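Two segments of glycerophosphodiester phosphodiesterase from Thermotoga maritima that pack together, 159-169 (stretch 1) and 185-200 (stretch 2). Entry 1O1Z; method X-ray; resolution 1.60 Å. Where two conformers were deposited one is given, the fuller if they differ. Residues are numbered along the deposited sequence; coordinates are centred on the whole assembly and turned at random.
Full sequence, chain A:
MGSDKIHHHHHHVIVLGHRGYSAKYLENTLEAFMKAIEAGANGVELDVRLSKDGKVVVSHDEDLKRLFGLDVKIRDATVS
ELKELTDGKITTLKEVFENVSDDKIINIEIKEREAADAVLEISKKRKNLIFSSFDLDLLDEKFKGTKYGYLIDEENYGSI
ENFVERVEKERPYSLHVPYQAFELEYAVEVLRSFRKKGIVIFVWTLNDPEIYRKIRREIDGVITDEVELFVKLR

Stretch 1, residues 159-169: SIENFVERVEK
Stretch 2, residues 185-200: EYAVEVLRSFRKKGIV

A helix that starts at Ile-160 and runs on past Lys-169, and one that begins at Glu-185, lie side by side in the phosphodiesterase chain and run in the same direction, their axes 7° from parallel and 11.6 Å apart at closest approach. Three CA-CA pairs define the register: Ile-160 with Ala-187 at 8.5 Å, Val-164 with Val-190 at 7.9 Å and Val-167 with Phe-194 at 8.1 Å. Side chains from both helices fill the gap, burying 450 Å² in all.

The first helix has phi/psi near -62/-42 throughout and regular i to i+4 bonds, from Phe-163 N to Ser-159 O (2.9 Å) onward. Ser-159, at -97/158 with chi1 p, caps its start: its OG accepts from Asn-162 N at 3.0 Å, satisfying a first-turn amide that lacks a carbonyl partner within the helix. The second helix repeats the pattern and closes in a Schellman motif. Gly-198, at 104/4, turns the chain, with Ile-199 N bonded to Phe-194 O (3.2 Å) and Gly-198 N to Arg-195 O (2.9 Å). A CB on Gly-198 would be jammed against the preceding carbonyl oxygen. Ile-199 then extends at -72/136, its CB pointing toward the first helix.

At the N-terminal end, Ile-160 (m, t) points toward the second helix and sets its CG2 between two neighbours one turn apart, 4.0 Å from Tyr-186 CE2 and 4.1 Å from Val-190 CG2. Tyr-186 (chi1 t) meets this methyl obliquely. One turn on, Val-164 (t) directs its CB sideways, yet its CG2 fits between Val-190 and Phe-194, 3.9 Å from Val-190 CG1 and also 3.9 Å from Phe-194 CZ. Val-190 (t) is thus a bump received between Ile-160 and Val-164.

Phe-194 is the largest contributor to the interface. Its CB points sideways, but chi1 m and chi2 -28° swing the ring across the gap into a hollow lined by Phe-163, Val-164 and Val-167. Val-167 (t) lays CG1 over one face of the Phe-194 ring, 4.0 Å from its centroid and 23° off the normal, a CH-pi contact in which a weakly polarised methyl meets the aromatic electrons. Phe-163 (chi1 t, chi2 58°) approaches obliquely, its CE2 4.1 Å from Phe-194 CE2. The same Val-167 CG1 also lies only 3.3 Å from Ile-199 CD1, a tight methyl-methyl contact that brings Ile-199 (m, t) into the packing beyond the glycine turn.

Polar chemistry closes the C-terminal end. Glu-168 (m, m) starts sideways but bends its carboxylate nearer, while Lys-197 (m, t, p, t) reaches across; Lys-197 NZ donates to Glu-168 OE2 at 2.7 Å in a salt bridge. Two waters accept from Lys-197 NZ, at 2.9 and 2.8 Å, and donate respectively to Val-167 O (2.9 Å) and Glu-168 O (2.6 Å), tying the ammonium to the first helix's backbone. A third donates to Ser-193 OG at 2.9 Å and, weakly, to Glu-168 OE1 at 3.3 Å. Ser-193 (p) donates from OG to Val-190 O at 2.7 Å.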

ATOM      1  N   SER A 159       5.662  -2.531  21.998  1.00 20.89           N
ATOM      2  CA  SER A 159       7.073  -2.243  22.278  1.00 19.19           C
ATOM      3  C   SER A 159       7.923  -2.804  21.145  1.00 18.53           C
ATOM      4  O   SER A 159       7.472  -3.720  20.446  1.00 16.49           O
ATOM      5  CB  SER A 159       7.454  -2.899  23.561  1.00 14.40           C
ATOM      6  OG  SER A 159       7.515  -4.304  23.460  1.00 17.59           O
ATOM      7  N   ILE A 160       9.140  -2.280  20.962  1.00 16.38           N
ATOM      8  CA  ILE A 160      10.071  -2.854  19.990  1.00 13.80           C
ATOM      9  C   ILE A 160      10.281  -4.335  20.257  1.00 11.84           C
ATOM     10  O   ILE A 160      10.254  -5.135  19.323  1.00 12.15           O
ATOM     11  CB  ILE A 160      11.423  -2.081  19.945  1.00 16.74           C
ATOM     12  CG1 ILE A 160      11.195  -0.673  19.409  1.00 24.00           C
ATOM     13  CG2 ILE A 160      12.462  -2.837  19.104  1.00 20.65           C
ATOM     14  CD1 ILE A 160      12.471   0.107  19.134  1.00 30.95           C
ATOM     15  N   GLU A 161      10.434  -4.731  21.515  1.00 12.39           N
ATOM     16  CA  GLU A 161      10.656  -6.129  21.823  1.00 13.42           C
ATOM     17  C   GLU A 161       9.490  -7.003  21.384  1.00 12.37           C
ATOM     18  O   GLU A 161       9.691  -8.076  20.824  1.00 14.03           O
ATOM     19  CB  GLU A 161      10.925  -6.317  23.324  1.00 16.27           C
ATOM     20  CG  GLU A 161      11.377  -7.714  23.674  1.00 21.64           C
ATOM     21  CD  GLU A 161      12.122  -7.801  25.002  1.00 25.17           C
ATOM     22  OE1 GLU A 161      12.182  -6.797  25.734  1.00 28.72           O
ATOM     23  OE2 GLU A 161      12.639  -8.885  25.302  1.00 39.19           O
ATOM     24  N   ASN A 162       8.268  -6.539  21.628  1.00 13.70           N
ATOM     25  CA  ASN A 162       7.090  -7.291  21.243  1.00 15.64           C
ATOM     26  C   ASN A 162       6.967  -7.355  19.729  1.00 13.86           C
ATOM     27  O   ASN A 162       6.533  -8.359  19.183  1.00 16.74           O
ATOM     28  CB  ASN A 162       5.839  -6.660  21.850  1.00 17.38           C
ATOM     29  CG  ASN A 162       5.722  -6.912  23.371  1.00 25.53           C
ATOM     30  OD1 ASN A 162       6.348  -7.819  23.934  1.00 31.04           O
ATOM     31  ND2 ASN A 162       4.908  -6.097  24.029  1.00 30.06           N
ATOM     32  N   PHE A 163       7.356  -6.284  19.047  1.00 12.25           N
ATOM     33  CA  PHE A 163       7.301  -6.273  17.598  1.00 11.73           C
ATOM     34  C   PHE A 163       8.280  -7.274  17.008  1.00 11.62           C
ATOM     35  O   PHE A 163       7.947  -8.005  16.088  1.00 11.05           O
ATOM     36  CB  PHE A 163       7.547  -4.893  17.057  1.00 15.12           C
ATOM     37  CG  PHE A 163       7.211  -4.776  15.614  1.00 19.09           C
ATOM     38  CD1 PHE A 163       5.929  -5.074  15.150  1.00 21.97           C
ATOM     39  CD2 PHE A 163       8.161  -4.406  14.731  1.00 18.55           C
ATOM     40  CE1 PHE A 163       5.640  -4.980  13.801  1.00 18.09           C
ATOM     41  CE2 PHE A 163       7.871  -4.303  13.374  1.00 17.20           C
ATOM     42  CZ  PHE A 163       6.633  -4.605  12.924  1.00 18.28           C
ATOM     43  N   VAL A 164       9.498  -7.313  17.544  1.00 10.55           N
ATOM     44  CA  VAL A 164      10.469  -8.301  17.089  1.00 10.63           C
ATOM     45  C   VAL A 164       9.941  -9.722  17.287  1.00  9.85           C
ATOM     46  O   VAL A 164      10.059 -10.563  16.409  1.00 11.21           O
ATOM     47  CB  VAL A 164      11.824  -8.099  17.801  1.00 11.99           C
ATOM     48  CG1 VAL A 164      12.784  -9.260  17.516  1.00 15.31           C
ATOM     49  CG2 VAL A 164      12.433  -6.746  17.413  1.00 14.28           C
ATOM     50  N   GLU A 165       9.310  -9.983  18.436  1.00 10.27           N
ATOM     51  CA  GLU A 165       8.736 -11.288  18.731  1.00 12.20           C
ATOM     52  C   GLU A 165       7.651 -11.635  17.698  1.00 10.12           C
ATOM     53  O   GLU A 165       7.595 -12.736  17.195  1.00 12.35           O
ATOM     54  CB  GLU A 165       8.151 -11.298  20.144  1.00 16.00           C
ATOM     55  CG  GLU A 165       9.177 -11.254  21.262  1.00 26.16           C
ATOM     56  CD  GLU A 165       8.560 -11.025  22.645  1.00 33.78           C
ATOM     57  OE1 GLU A 165       7.315 -10.919  22.756  1.00 36.94           O
ATOM     58  OE2 GLU A 165       9.332 -10.952  23.627  1.00 40.81           O
ATOM     59  N   ARG A 166       6.806 -10.656  17.376  1.00  9.19           N
ATOM     60  CA  ARG A 166       5.722 -10.868  16.428  1.00  9.73           C
ATOM     61  C   ARG A 166       6.226 -11.198  15.034  1.00 10.28           C
ATOM     62  O   ARG A 166       5.739 -12.085  14.376  1.00 10.23           O
ATOM     63  CB  ARG A 166       4.865  -9.619  16.364  1.00 11.50           C
ATOM     64  CG  ARG A 166       3.621  -9.791  15.566  1.00 12.59           C
ATOM     65  CD  ARG A 166       2.783  -8.522  15.559  1.00 21.10           C
ATOM     66  NE  ARG A 166       1.465  -8.916  15.178  1.00 23.19           N
ATOM     67  CZ  ARG A 166       0.337  -8.660  15.819  1.00 16.36           C
ATOM     68  NH1 ARG A 166       0.218  -7.882  16.912  1.00 18.99           N
ATOM     69  NH2 ARG A 166      -0.719  -9.187  15.312  1.00 14.51           N
ATOM     70  N   VAL A 167       7.210 -10.441  14.580  1.00  9.02           N
ATOM     71  CA  VAL A 167       7.747 -10.621  13.242  1.00  8.26           C
ATOM     72  C   VAL A 167       8.416 -12.001  13.137  1.00  8.53           C
ATOM     73  O   VAL A 167       8.240 -12.697  12.142  1.00 10.75           O
ATOM     74  CB  VAL A 167       8.715  -9.479  12.884  1.00  9.90           C
ATOM     75  CG1 VAL A 167       9.436  -9.754  11.566  1.00 11.50           C
ATOM     76  CG2 VAL A 167       7.955  -8.188  12.784  1.00 10.62           C
ATOM     77  N   GLU A 168       9.170 -12.395  14.157  1.00 10.47           N
ATOM     78  CA  GLU A 168       9.761 -13.747  14.207  1.00 11.30           C
ATOM     79  C   GLU A 168       8.719 -14.857  14.169  1.00 11.75           C
ATOM     80  O   GLU A 168       8.844 -15.848  13.431  1.00 14.03           O
ATOM     81  CB  GLU A 168      10.619 -13.884  15.470  1.00 14.49           C
ATOM     82  CG  GLU A 168      11.893 -13.058  15.446  1.00 28.87           C
ATOM     83  CD  GLU A 168      13.085 -13.799  14.858  1.00 41.39           C
ATOM     84  OE1 GLU A 168      14.163 -13.181  14.731  1.00 49.03           O
ATOM     85  OE2 GLU A 168      12.954 -14.998  14.532  1.00 53.69           O
ATOM     86  N   LYS A 169       7.649 -14.667  14.935  1.00  9.84           N
ATOM     87  CA  LYS A 169       6.629 -15.680  15.106  1.00 10.44           C
ATOM     88  C   LYS A 169       5.762 -15.843  13.853  1.00 11.62           C
ATOM     89  O   LYS A 169       5.378 -16.948  13.492  1.00 13.16           O
ATOM     90  CB  LYS A 169       5.770 -15.330  16.341  1.00 12.37           C
ATOM     91  CG  LYS A 169       4.484 -16.049  16.438  1.00 20.14           C
ATOM     92  CD  LYS A 169       3.811 -15.770  17.772  1.00 28.20           C
ATOM     93  CE  LYS A 169       2.816 -16.868  18.034  1.00 37.76           C
ATOM     94  NZ  LYS A 169       1.765 -16.850  16.965  1.00 34.37           N
ATOM     95  N   GLU A 185      19.216   4.919  15.433  1.00 11.65           N
ATOM     96  CA  GLU A 185      20.182   3.872  15.122  1.00 12.44           C
ATOM     97  C   GLU A 185      19.704   2.488  15.561  1.00 10.34           C
ATOM     98  O   GLU A 185      19.950   1.509  14.863  1.00 11.71           O
ATOM     99  CB  GLU A 185      21.574   4.194  15.684  1.00 15.11           C
ATOM    100  CG  GLU A 185      22.291   5.345  14.973  0.65 19.60           C
ATOM    101  CD  GLU A 185      23.809   5.242  15.055  0.65 29.54           C
ATOM    102  OE1 GLU A 185      24.384   5.585  16.107  0.65 32.08           O
ATOM    103  OE2 GLU A 185      24.433   4.823  14.055  0.65 39.15           O
ATOM    104  N   TYR A 186      19.007   2.378  16.697  1.00  9.59           N
ATOM    105  CA  TYR A 186      18.535   1.043  17.109  1.00  8.29           C
ATOM    106  C   TYR A 186      17.439   0.521  16.176  1.00  8.70           C
ATOM    107  O   TYR A 186      17.391  -0.664  15.832  1.00  9.15           O
ATOM    108  CB  TYR A 186      18.134   0.995  18.597  1.00  8.37           C
ATOM    109  CG  TYR A 186      17.786  -0.407  19.055  1.00  9.92           C
ATOM    110  CD1 TYR A 186      18.712  -1.458  18.926  1.00 10.96           C
ATOM    111  CD2 TYR A 186      16.549  -0.697  19.607  1.00 13.08           C
ATOM    112  CE1 TYR A 186      18.395  -2.748  19.314  1.00  9.37           C
ATOM    113  CE2 TYR A 186      16.234  -1.996  20.004  1.00 13.08           C
ATOM    114  CZ  TYR A 186      17.168  -3.008  19.862  1.00 13.11           C
ATOM    115  OH  TYR A 186      16.845  -4.296  20.260  1.00 15.86           O
ATOM    116  N   ALA A 187      16.549   1.403  15.728  1.00  9.37           N
ATOM    117  CA  ALA A 187      15.570   1.014  14.727  1.00 10.37           C
ATOM    118  C   ALA A 187      16.232   0.512  13.456  1.00  8.72           C
ATOM    119  O   ALA A 187      15.825  -0.496  12.908  1.00 10.74           O
ATOM    120  CB  ALA A 187      14.640   2.168  14.411  1.00 11.90           C
ATOM    121  N   VAL A 188      17.263   1.220  12.993  1.00  9.44           N
ATOM    122  CA  VAL A 188      18.027   0.787  11.829  1.00  9.43           C
ATOM    123  C   VAL A 188      18.574  -0.629  12.043  1.00  8.77           C
ATOM    124  O   VAL A 188      18.447  -1.486  11.169  1.00  9.41           O
ATOM    125  CB  VAL A 188      19.191   1.747  11.535  1.00 12.22           C
ATOM    126  CG1 VAL A 188      20.121   1.175  10.444  1.00 14.30           C
ATOM    127  CG2 VAL A 188      18.683   3.129  11.141  1.00 15.14           C
ATOM    128  N   GLU A 189      19.119  -0.877  13.233  1.00  7.42           N
ATOM    129  CA  GLU A 189      19.661  -2.184  13.557  1.00  6.96           C
ATOM    130  C   GLU A 189      18.600  -3.280  13.524  1.00  7.15           C
ATOM    131  O   GLU A 189      18.812  -4.368  12.991  1.00  8.94           O
ATOM    132  CB  GLU A 189      20.302  -2.156  14.937  1.00  8.39           C
ATOM    133  CG  GLU A 189      20.951  -3.473  15.316  1.00 10.57           C
ATOM    134  CD  GLU A 189      21.689  -3.438  16.632  1.00 17.88           C
ATOM    135  OE1 GLU A 189      21.746  -2.370  17.276  1.00 17.85           O
ATOM    136  OE2 GLU A 189      22.228  -4.510  17.007  1.00 20.93           O
ATOM    137  N   VAL A 190      17.441  -2.999  14.114  1.00  8.18           N
ATOM    138  CA  VAL A 190      16.334  -3.941  14.121  1.00  7.67           C
ATOM    139  C   VAL A 190      15.885  -4.275  12.691  1.00  8.58           C
ATOM    140  O   VAL A 190      15.697  -5.424  12.340  1.00 10.67           O
ATOM    141  CB  VAL A 190      15.158  -3.380  14.964  1.00 10.52           C
ATOM    142  CG1 VAL A 190      13.888  -4.241  14.790  1.00 12.13           C
ATOM    143  CG2 VAL A 190      15.545  -3.281  16.430  1.00 12.57           C
ATOM    144  N   LEU A 191      15.745  -3.259  11.857  1.00  8.58           N
ATOM    145  CA  LEU A 191      15.302  -3.486  10.493  1.00 10.00           C
ATOM    146  C   LEU A 191      16.342  -4.279   9.708  1.00  9.31           C
ATOM    147  O   LEU A 191      15.993  -5.136   8.896  1.00 10.90           O
ATOM    148  CB  LEU A 191      14.991  -2.155   9.801  1.00 11.89           C
ATOM    149  CG  LEU A 191      13.781  -1.447  10.434  1.00 11.26           C
ATOM    150  CD1 LEU A 191      13.672  -0.029   9.875  1.00 20.04           C
ATOM    151  CD2 LEU A 191      12.503  -2.244  10.216  1.00 15.51           C
ATOM    152  N   ARG A 192      17.622  -4.012   9.947  1.00  8.62           N
ATOM    153  CA  ARG A 192      18.670  -4.808   9.301  1.00 10.34           C
ATOM    154  C   ARG A 192      18.555  -6.277   9.670  1.00 11.54           C
ATOM    155  O   ARG A 192      18.796  -7.146   8.845  1.00 11.28           O
ATOM    156  CB  ARG A 192      20.064  -4.298   9.662  1.00 11.04           C
ATOM    157  CG  ARG A 192      20.432  -3.012   9.009  1.00 13.43           C
ATOM    158  CD  ARG A 192      21.751  -2.483   9.492  1.00 16.36           C
ATOM    159  NE  ARG A 192      22.137  -1.291   8.769  1.00 15.10           N
ATOM    160  CZ  ARG A 192      23.192  -0.564   9.082  1.00 19.13           C
ATOM    161  NH1 ARG A 192      23.968  -0.921  10.108  1.00 19.06           N
ATOM    162  NH2 ARG A 192      23.477   0.515   8.364  1.00 19.08           N
ATOM    163  N   SER A 193      18.223  -6.557  10.924  1.00 10.53           N
ATOM    164  CA  SER A 193      18.094  -7.944  11.392  1.00 12.19           C
ATOM    165  C   SER A 193      16.950  -8.634  10.670  1.00 13.60           C
ATOM    166  O   SER A 193      17.084  -9.797  10.267  1.00 14.48           O
ATOM    167  CB  SER A 193      17.893  -8.026  12.926  0.65 13.09           C
ATOM    168  OG  SER A 193      16.557  -7.733  13.339  0.65 14.38           O
ATOM    169  N   PHE A 194      15.852  -7.907  10.484  1.00 12.82           N
ATOM    170  CA  PHE A 194      14.686  -8.444   9.776  1.00 13.13           C
ATOM    171  C   PHE A 194      15.070  -8.759   8.299  1.00  9.82           C
ATOM    172  O   PHE A 194      14.722  -9.799   7.741  1.00 12.76           O
ATOM    173  CB  PHE A 194      13.536  -7.423   9.801  1.00 12.76           C
ATOM    174  CG  PHE A 194      12.869  -7.206  11.171  1.00 14.58           C
ATOM    175  CD1 PHE A 194      12.844  -8.197  12.127  1.00 15.91           C
ATOM    176  CD2 PHE A 194      12.240  -5.997  11.443  1.00 19.32           C
ATOM    177  CE1 PHE A 194      12.205  -7.995  13.372  1.00 14.41           C
ATOM    178  CE2 PHE A 194      11.586  -5.781  12.660  1.00 16.18           C
ATOM    179  CZ  PHE A 194      11.575  -6.787  13.627  1.00 18.31           C
ATOM    180  N   ARG A 195      15.777  -7.834   7.668  1.00 10.02           N
ATOM    181  CA  ARG A 195      16.138  -7.975   6.263  1.00 10.05           C
ATOM    182  C   ARG A 195      17.078  -9.164   6.054  1.00 12.88           C
ATOM    183  O   ARG A 195      16.969  -9.874   5.048  1.00 13.29           O
ATOM    184  CB  ARG A 195      16.791  -6.693   5.789  1.00 11.86           C
ATOM    185  CG  ARG A 195      16.765  -6.477   4.356  1.00 18.17           C
ATOM    186  CD  ARG A 195      16.903  -5.004   4.042  1.00 18.23           C
ATOM    187  NE  ARG A 195      16.984  -4.826   2.625  1.00 20.06           N
ATOM    188  CZ  ARG A 195      17.966  -4.190   2.010  1.00 20.16           C
ATOM    189  NH1 ARG A 195      19.000  -3.680   2.685  1.00 17.38           N
ATOM    190  NH2 ARG A 195      17.907  -4.045   0.695  1.00 22.69           N
ATOM    191  N   LYS A 196      17.965  -9.389   7.015  1.00 13.32           N
ATOM    192  CA  LYS A 196      18.906 -10.511   6.964  1.00 17.78           C
ATOM    193  C   LYS A 196      18.160 -11.852   6.951  1.00 19.98           C
ATOM    194  O   LYS A 196      18.628 -12.826   6.347  1.00 21.84           O
ATOM    195  CB  LYS A 196      19.881 -10.434   8.153  1.00 19.61           C
ATOM    196  CG  LYS A 196      20.984 -11.476   8.144  1.00 30.35           C
ATOM    197  CD  LYS A 196      21.982 -11.236   9.281  1.00 36.34           C
ATOM    198  N   LYS A 197      16.990 -11.881   7.590  1.00 20.27           N
ATOM    199  CA  LYS A 197      16.082 -13.033   7.536  1.00 22.14           C
ATOM    200  C   LYS A 197      15.222 -13.147   6.278  1.00 22.84           C
ATOM    201  O   LYS A 197      14.508 -14.136   6.121  1.00 30.81           O
ATOM    202  CB  LYS A 197      15.139 -13.025   8.736  1.00 23.23           C
ATOM    203  CG  LYS A 197      15.750 -13.392  10.039  1.00 32.20           C
ATOM    204  CD  LYS A 197      14.653 -13.641  11.073  1.00 35.31           C
ATOM    205  CE  LYS A 197      14.050 -15.049  10.963  1.00 37.51           C
ATOM    206  NZ  LYS A 197      12.830 -15.206  11.824  1.00 30.75           N
ATOM    207  N   GLY A 198      15.243 -12.158   5.395  1.00 16.00           N
ATOM    208  CA  GLY A 198      14.557 -12.235   4.113  1.00 17.17           C
ATOM    209  C   GLY A 198      13.265 -11.421   4.085  1.00 18.10           C
ATOM    210  O   GLY A 198      12.561 -11.390   3.054  1.00 19.84           O
ATOM    211  N   ILE A 199      12.990 -10.716   5.174  1.00 15.16           N
ATOM    212  CA  ILE A 199      11.824  -9.804   5.197  1.00 10.97           C
ATOM    213  C   ILE A 199      12.118  -8.583   4.336  1.00 12.16           C
ATOM    214  O   ILE A 199      13.247  -8.052   4.349  1.00 13.63           O
ATOM    215  CB  ILE A 199      11.455  -9.417   6.614  1.00 10.95           C
ATOM    216  CG1 ILE A 199      11.013 -10.670   7.384  1.00 20.31           C
ATOM    217  CG2 ILE A 199      10.322  -8.375   6.612  1.00 14.37           C
ATOM    218  CD1 ILE A 199      11.106 -10.536   8.820  1.00 23.11           C
ATOM    219  N   VAL A 200      11.142  -8.186   3.528  1.00 10.74           N
ATOM    220  CA  VAL A 200      11.265  -7.093   2.572  1.00  9.54           C
ATOM    221  C   VAL A 200      10.869  -5.795   3.258  1.00 12.47           C
ATOM    222  O   VAL A 200       9.841  -5.746   3.902  1.00 13.88           O
ATOM    223  CB  VAL A 200      10.361  -7.350   1.319  1.00 13.41           C
ATOM    224  CG1 VAL A 200      10.312  -6.183   0.385  1.00 18.21           C
ATOM    225  CG2 VAL A 200      10.872  -8.587   0.579  1.00 18.51           C
TER
HETATM  226  O   HOH W   1      10.752 -13.411  10.880  1.00 26.84           O
HETATM  227  O   HOH W   2      10.878 -17.188  12.390  1.00 15.74           O
HETATM  228  O   HOH W   3      15.110 -10.014  14.326  1.00 35.33           O